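Local coordinates for periplasmic protein (Legionella pneumophila subsp. pneumophila, PDB 4FGO) that binds calcium and is probably a transglutaminase-like cysteine proteinase of the periplasm, at residues D70-P75 and G183-L188; G66-Y71 and D85-A90. All blocks are in the same frame, centred on the assembly; numbering follows the deposited sequence.

Contact 1: D70-P75 and G183-L188. With CA (calcium ion), chain B.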
loop_
_atom_site.group_PDB
_atom_site.type_symbol
_atom_site.label_atom_id
_atom_site.label_comp_id
_atom_site.label_asym_id
_atom_site.label_seq_id
_atom_site.Cartn_x
_atom_site.Cartn_y
_atom_site.Cartn_z
ATOM N N ASP A 70 14.806 -4.287 -4.499
ATOM C CA ASP A 70 14.167 -5.578 -4.738
ATOM C C ASP A 70 13.501 -6.203 -3.491
ATOM O O ASP A 70 13.220 -7.405 -3.446
ATOM C CB ASP A 70 15.180 -6.517 -5.382
ATOM C CG ASP A 70 15.626 -6.013 -6.761
ATOM O OD1 ASP A 70 16.833 -6.094 -7.082
ATOM O OD2 ASP A 70 14.755 -5.513 -7.517
ATOM N N TYR A 71 13.242 -5.374 -2.486
ATOM C CA TYR A 71 12.846 -5.880 -1.175
ATOM C C TYR A 71 11.566 -5.269 -0.620
ATOM O O TYR A 71 11.580 -4.170 -0.124
ATOM C CB TYR A 71 13.968 -5.606 -0.189
ATOM C CG TYR A 71 13.670 -5.987 1.244
ATOM C CD1 TYR A 71 13.362 -5.013 2.198
ATOM C CD2 TYR A 71 13.738 -7.310 1.659
ATOM C CE1 TYR A 71 13.117 -5.357 3.517
ATOM C CE2 TYR A 71 13.496 -7.663 2.975
ATOM C CZ TYR A 71 13.188 -6.685 3.901
ATOM O OH TYR A 71 12.949 -7.042 5.209
ATOM N N TRP A 72 10.464 -5.995 -0.642
ATOM C CA TRP A 72 9.214 -5.458 -0.096
ATOM C C TRP A 72 9.272 -5.292 1.443
ATOM O O TRP A 72 9.280 -6.283 2.173
ATOM C CB TRP A 72 8.073 -6.385 -0.509
ATOM C CG TRP A 72 7.801 -6.368 -1.986
ATOM C CD1 TRP A 72 8.303 -5.478 -2.903
ATOM C CD2 TRP A 72 6.956 -7.268 -2.723
ATOM N NE1 TRP A 72 7.831 -5.777 -4.161
ATOM C CE2 TRP A 72 7.007 -6.868 -4.082
ATOM C CE3 TRP A 72 6.172 -8.375 -2.372
ATOM C CZ2 TRP A 72 6.299 -7.533 -5.088
ATOM C CZ3 TRP A 72 5.464 -9.036 -3.375
ATOM C CH2 TRP A 72 5.537 -8.613 -4.717
ATOM N N LYS A 73 9.348 -4.054 1.938
ATOM C CA LYS A 73 9.337 -3.831 3.391
ATOM C C LYS A 73 8.009 -4.276 4.006
ATOM O O LYS A 73 6.942 -3.940 3.488
ATOM C CB LYS A 73 9.536 -2.354 3.737
ATOM C CG LYS A 73 10.960 -1.905 3.935
ATOM C CD LYS A 73 10.977 -0.622 4.742
ATOM C CE LYS A 73 12.098 0.302 4.317
ATOM N NZ LYS A 73 12.186 0.372 2.836
ATOM N N SER A 74 8.067 -5.012 5.116
ATOM C CA SER A 74 6.847 -5.298 5.875
ATOM C C SER A 74 6.385 -3.995 6.509
ATOM O O SER A 74 7.193 -3.080 6.685
ATOM C CB SER A 74 7.086 -6.375 6.947
ATOM O OG SER A 74 7.795 -5.875 8.071
ATOM N N PRO A 75 5.083 -3.897 6.845
ATOM C CA PRO A 75 4.595 -2.670 7.473
ATOM C C PRO A 75 5.356 -2.360 8.750
ATOM O O PRO A 75 5.760 -1.211 8.939
ATOM C CB PRO A 75 3.130 -2.998 7.780
ATOM C CG PRO A 75 2.748 -3.954 6.711
ATOM C CD PRO A 75 3.977 -4.816 6.519
ATOM N N GLY A 183 5.240 -15.858 -5.451
ATOM C CA GLY A 183 6.041 -16.445 -4.395
ATOM C C GLY A 183 6.590 -15.359 -3.490
ATOM O O GLY A 183 6.778 -15.564 -2.296
ATOM N N LYS A 184 6.846 -14.193 -4.078
ATOM C CA LYS A 184 7.415 -13.057 -3.366
ATOM C C LYS A 184 6.412 -12.496 -2.334
ATOM O O LYS A 184 6.794 -11.985 -1.280
ATOM C CB LYS A 184 7.793 -11.973 -4.372
ATOM C CG LYS A 184 8.934 -11.082 -3.933
ATOM C CD LYS A 184 9.055 -9.846 -4.833
ATOM C CE LYS A 184 10.345 -9.078 -4.538
ATOM N NZ LYS A 184 10.452 -7.796 -5.292
ATOM N N TRP A 185 5.128 -12.589 -2.654
ATOM C CA TRP A 185 4.075 -12.220 -1.714
ATOM C C TRP A 185 4.061 -13.168 -0.521
ATOM O O TRP A 185 3.984 -12.734 0.634
ATOM C CB TRP A 185 2.710 -12.242 -2.400
ATOM C CG TRP A 185 1.604 -11.832 -1.510
ATOM C CD1 TRP A 185 0.817 -12.644 -0.751
ATOM C CD2 TRP A 185 1.155 -10.495 -1.268
ATOM N NE1 TRP A 185 -0.097 -11.897 -0.051
ATOM C CE2 TRP A 185 0.089 -10.572 -0.353
ATOM C CE3 TRP A 185 1.555 -9.240 -1.737
ATOM C CZ2 TRP A 185 -0.585 -9.438 0.108
ATOM C CZ3 TRP A 185 0.886 -8.120 -1.287
ATOM C CH2 TRP A 185 -0.176 -8.225 -0.378
ATOM N N ASP A 186 4.115 -14.464 -0.816
ATOM C CA ASP A 186 4.142 -15.514 0.202
ATOM C C ASP A 186 5.256 -15.269 1.210
ATOM O O ASP A 186 5.055 -15.392 2.424
ATOM C CB ASP A 186 4.368 -16.888 -0.450
ATOM C CG ASP A 186 3.147 -17.398 -1.209
ATOM O OD1 ASP A 186 2.040 -16.819 -1.058
ATOM O OD2 ASP A 186 3.297 -18.400 -1.946
ATOM N N ALA A 187 6.435 -14.934 0.689
ATOM C CA ALA A 187 7.613 -14.717 1.517
ATOM C C ALA A 187 7.423 -13.506 2.421
ATOM O O ALA A 187 7.806 -13.536 3.591
ATOM C CB ALA A 187 8.879 -14.571 0.646
ATOM N N LEU A 188 6.817 -12.450 1.882
ATOM C CA LEU A 188 6.459 -11.279 2.687
ATOM C C LEU A 188 5.502 -11.661 3.831
ATOM O O LEU A 188 5.734 -11.283 4.977
ATOM C CB LEU A 188 5.868 -10.174 1.794
ATOM C CG LEU A 188 5.320 -8.877 2.418
ATOM C CD1 LEU A 188 6.391 -8.116 3.186
ATOM C CD2 LEU A 188 4.691 -7.983 1.354
HETATM CA CA CA B . 11.271 -1.779 -1.356
#

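Contact 2: G66-Y71 and D85-A90. With CA (calcium ion), chain B.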
loop_
_atom_site.group_PDB
_atom_site.type_symbol
_atom_site.label_atom_id
_atom_site.label_comp_id
_atom_site.label_asym_id
_atom_site.label_seq_id
_atom_site.Cartn_x
_atom_site.Cartn_y
_atom_site.Cartn_z
ATOM N N GLY A 66 17.740 4.257 -8.425
ATOM C CA GLY A 66 17.116 5.565 -8.417
ATOM C C GLY A 66 15.622 5.431 -8.202
ATOM O O GLY A 66 14.867 6.394 -8.361
ATOM N N ALA A 67 15.192 4.230 -7.826
ATOM C CA ALA A 67 13.777 3.983 -7.588
ATOM C C ALA A 67 13.556 2.939 -6.500
ATOM O O ALA A 67 13.984 3.098 -5.361
ATOM C CB ALA A 67 13.085 3.563 -8.885
ATOM N N SER A 68 12.861 1.875 -6.866
ATOM C CA SER A 68 12.577 0.791 -5.950
ATOM C C SER A 68 13.803 -0.110 -5.828
ATOM O O SER A 68 14.598 -0.190 -6.758
ATOM C CB SER A 68 11.404 -0.009 -6.507
ATOM O OG SER A 68 10.367 0.866 -6.928
ATOM N N ASP A 69 13.970 -0.769 -4.682
ATOM C CA ASP A 69 14.946 -1.855 -4.591
ATOM C C ASP A 69 14.196 -3.168 -4.858
ATOM O O ASP A 69 13.056 -3.166 -5.334
ATOM C CB ASP A 69 15.663 -1.876 -3.229
ATOM C CG ASP A 69 14.707 -2.090 -2.069
ATOM O OD1 ASP A 69 13.577 -2.504 -2.330
ATOM O OD2 ASP A 69 15.075 -1.880 -0.902
ATOM N N ASP A 70 14.806 -4.287 -4.499
ATOM C CA ASP A 70 14.167 -5.578 -4.738
ATOM C C ASP A 70 13.501 -6.203 -3.491
ATOM O O ASP A 70 13.220 -7.405 -3.446
ATOM C CB ASP A 70 15.180 -6.517 -5.382
ATOM C CG ASP A 70 15.626 -6.013 -6.761
ATOM O OD1 ASP A 70 16.833 -6.094 -7.082
ATOM O OD2 ASP A 70 14.755 -5.513 -7.517
ATOM N N TYR A 71 13.242 -5.374 -2.486
ATOM C CA TYR A 71 12.846 -5.880 -1.175
ATOM C C TYR A 71 11.566 -5.269 -0.620
ATOM O O TYR A 71 11.580 -4.170 -0.124
ATOM C CB TYR A 71 13.968 -5.606 -0.189
ATOM C CG TYR A 71 13.670 -5.987 1.244
ATOM C CD1 TYR A 71 13.362 -5.013 2.198
ATOM C CD2 TYR A 71 13.738 -7.310 1.659
ATOM C CE1 TYR A 71 13.117 -5.357 3.517
ATOM C CE2 TYR A 71 13.496 -7.663 2.975
ATOM C CZ TYR A 71 13.188 -6.685 3.901
ATOM O OH TYR A 71 12.949 -7.042 5.209
ATOM N N ASP A 85 10.323 2.817 -0.104
ATOM C CA ASP A 85 10.161 3.254 -1.500
ATOM C C ASP A 85 8.731 3.043 -2.017
ATOM O O ASP A 85 7.839 2.634 -1.256
ATOM C CB ASP A 85 11.234 2.665 -2.441
ATOM C CG ASP A 85 11.170 1.159 -2.546
ATOM O OD1 ASP A 85 10.051 0.593 -2.530
ATOM O OD2 ASP A 85 12.248 0.537 -2.629
ATOM N N CYS A 86 8.487 3.349 -3.288
ATOM C CA CYS A 86 7.100 3.352 -3.763
ATOM C C CYS A 86 6.397 2.002 -3.586
ATOM O O CYS A 86 5.202 1.964 -3.296
ATOM C CB CYS A 86 6.993 3.833 -5.210
ATOM S SG CYS A 86 7.879 2.749 -6.377
ATOM N N GLU A 87 7.122 0.893 -3.756
ATOM C CA GLU A 87 6.511 -0.407 -3.482
ATOM C C GLU A 87 6.168 -0.508 -1.997
ATOM O O GLU A 87 5.087 -0.953 -1.632
ATOM C CB GLU A 87 7.439 -1.563 -3.857
ATOM C CG GLU A 87 8.376 -1.252 -4.985
ATOM C CD GLU A 87 9.431 -2.335 -5.193
ATOM O OE1 GLU A 87 10.348 -2.491 -4.327
ATOM O OE2 GLU A 87 9.349 -2.995 -6.254
ATOM N N ASP A 88 7.096 -0.100 -1.144
ATOM C CA ASP A 88 6.879 -0.200 0.290
ATOM C C ASP A 88 5.689 0.638 0.759
ATOM O O ASP A 88 4.924 0.208 1.625
ATOM C CB ASP A 88 8.120 0.243 1.037
ATOM C CG ASP A 88 9.331 -0.519 0.622
ATOM O OD1 ASP A 88 9.219 -1.766 0.447
ATOM O OD2 ASP A 88 10.394 0.132 0.465
ATOM N N PHE A 89 5.537 1.824 0.175
ATOM C CA PHE A 89 4.385 2.685 0.448
ATOM C C PHE A 89 3.073 1.977 0.115
ATOM O O PHE A 89 2.155 1.956 0.931
ATOM C CB PHE A 89 4.476 3.996 -0.345
ATOM C CG PHE A 89 5.252 5.079 0.343
ATOM C CD1 PHE A 89 6.597 4.910 0.661
ATOM C CD2 PHE A 89 4.638 6.290 0.665
ATOM C CE1 PHE A 89 7.304 5.917 1.296
ATOM C CE2 PHE A 89 5.346 7.304 1.284
ATOM C CZ PHE A 89 6.678 7.125 1.606
ATOM N N ALA A 90 2.992 1.398 -1.084
ATOM C CA ALA A 90 1.780 0.703 -1.509
ATOM C C ALA A 90 1.458 -0.461 -0.571
ATOM O O ALA A 90 0.284 -0.750 -0.309
ATOM C CB ALA A 90 1.911 0.205 -2.947
HETATM CA CA CA B . 11.271 -1.779 -1.356
#

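Contact 1: D70-P75 and G183-L188
The Lys184 chain passes obliquely over one face of the Trp72 indole, from the six-membered ring to the five-membered one. Its CB starts at the ring's outer rim, 3.9 Å from Trp72 CZ3. CG runs on above the six-membered ring. CD sits almost squarely over it, 3.6 Å from its centroid and 10° off the normal, a CH-pi contact. CE then reaches the carbonyl oxygen of Asp70, with Lys184 CE 3.5 Å from Asp70 O. At the tip, NZ stands 3.9 Å from the centroid of the five-membered ring, 27° off its normal, a cation-pi contact. NZ also gives Asp70 O a weak hydrogen bond of 3.3 Å. The extended chain makes this possible: CG is anti to the backbone N (chi1 -152°), and the later torsions are all near 180°.

The contact joins the calcium-binding loop of this papain-like (clan CA) family domain to the C-terminal helix 183-192. Phe159 meets the Trp72 ring with its plane nearly parallel. The CZ3 corner of Trp72 meets Trp185 at its ring edge, 4.2 Å from Trp185 CE3. Leu188 splits its two methyls: CD2 is 4.0 Å from Trp72 CE3, while CD1 lies 3.6 Å from Trp72 O and also reaches Ser74. Trp72 O is hydrogen-bonded by Arg191, further along the helix. Ser74 is the N-cap of helix 75-81, its OG accepting from Glu77 N.

Contact 2: G66-Y71 and D85-A90
Asp85 OD2 is held by both the calcium ion, at 2.8 Å, and the backbone N of Asp69. The Asp69 N to Asp85 OD2 hydrogen bond is 3.0 Å and fairly straight (161°), but it comes from above the carboxylate plane. Asp69 OD1 binds the calcium at 2.6 Å. The same OD1 accepts from Tyr71 N at 2.9 Å, an Asx turn that brings Tyr71 O round to the metal. The Asp69 and Asp85 carboxylates stand nearly at right angles (81°). Asp88 binds the calcium with both oxygens, and its OD2 also takes a 2.7 Å hydrogen bond from Asp85 N. Asp85 OD1 in turn accepts weakly from Asp88 N, which makes the pair a capping box at the start of helix 86-99; Glu87 N adds a second weak bond to the same oxygen. Ser68 lies against this helix start, its OG 3.2 Å from Cys86 SG and its CB against the Glu87 carboxylate. Glu87 is also a calcium-site residue, but its OE1 is further from the ion, at 3.2 Å. Four acidic side chains converge here with a backbone carbonyl, a crowding of negative charge that the calcium ion probably offsets, so that loop and helix start can share one site.

How the contacts relate
Both contacts start from the one loop between strand 58-59 and helix 75-81, and they share Asp70 and Tyr71. Contact 2 closes a short loop: from 66-71 the chain makes helix 75-81 and strand 83-84, then returns at 85-90. Contact 1 closes a long one. From 70-75 it runs past helix 86-99 and the six-stranded antiparallel sheet to helix 183-192. The two closures cross, because 85-90 falls inside the long loop while 66-69 precedes it. Lys73, in the long loop's first segment, forms a salt bridge to Asp88 of contact 2 and another to Glu60. The calcium loop is thus tied to helix 86-99 and to the C-terminal helix.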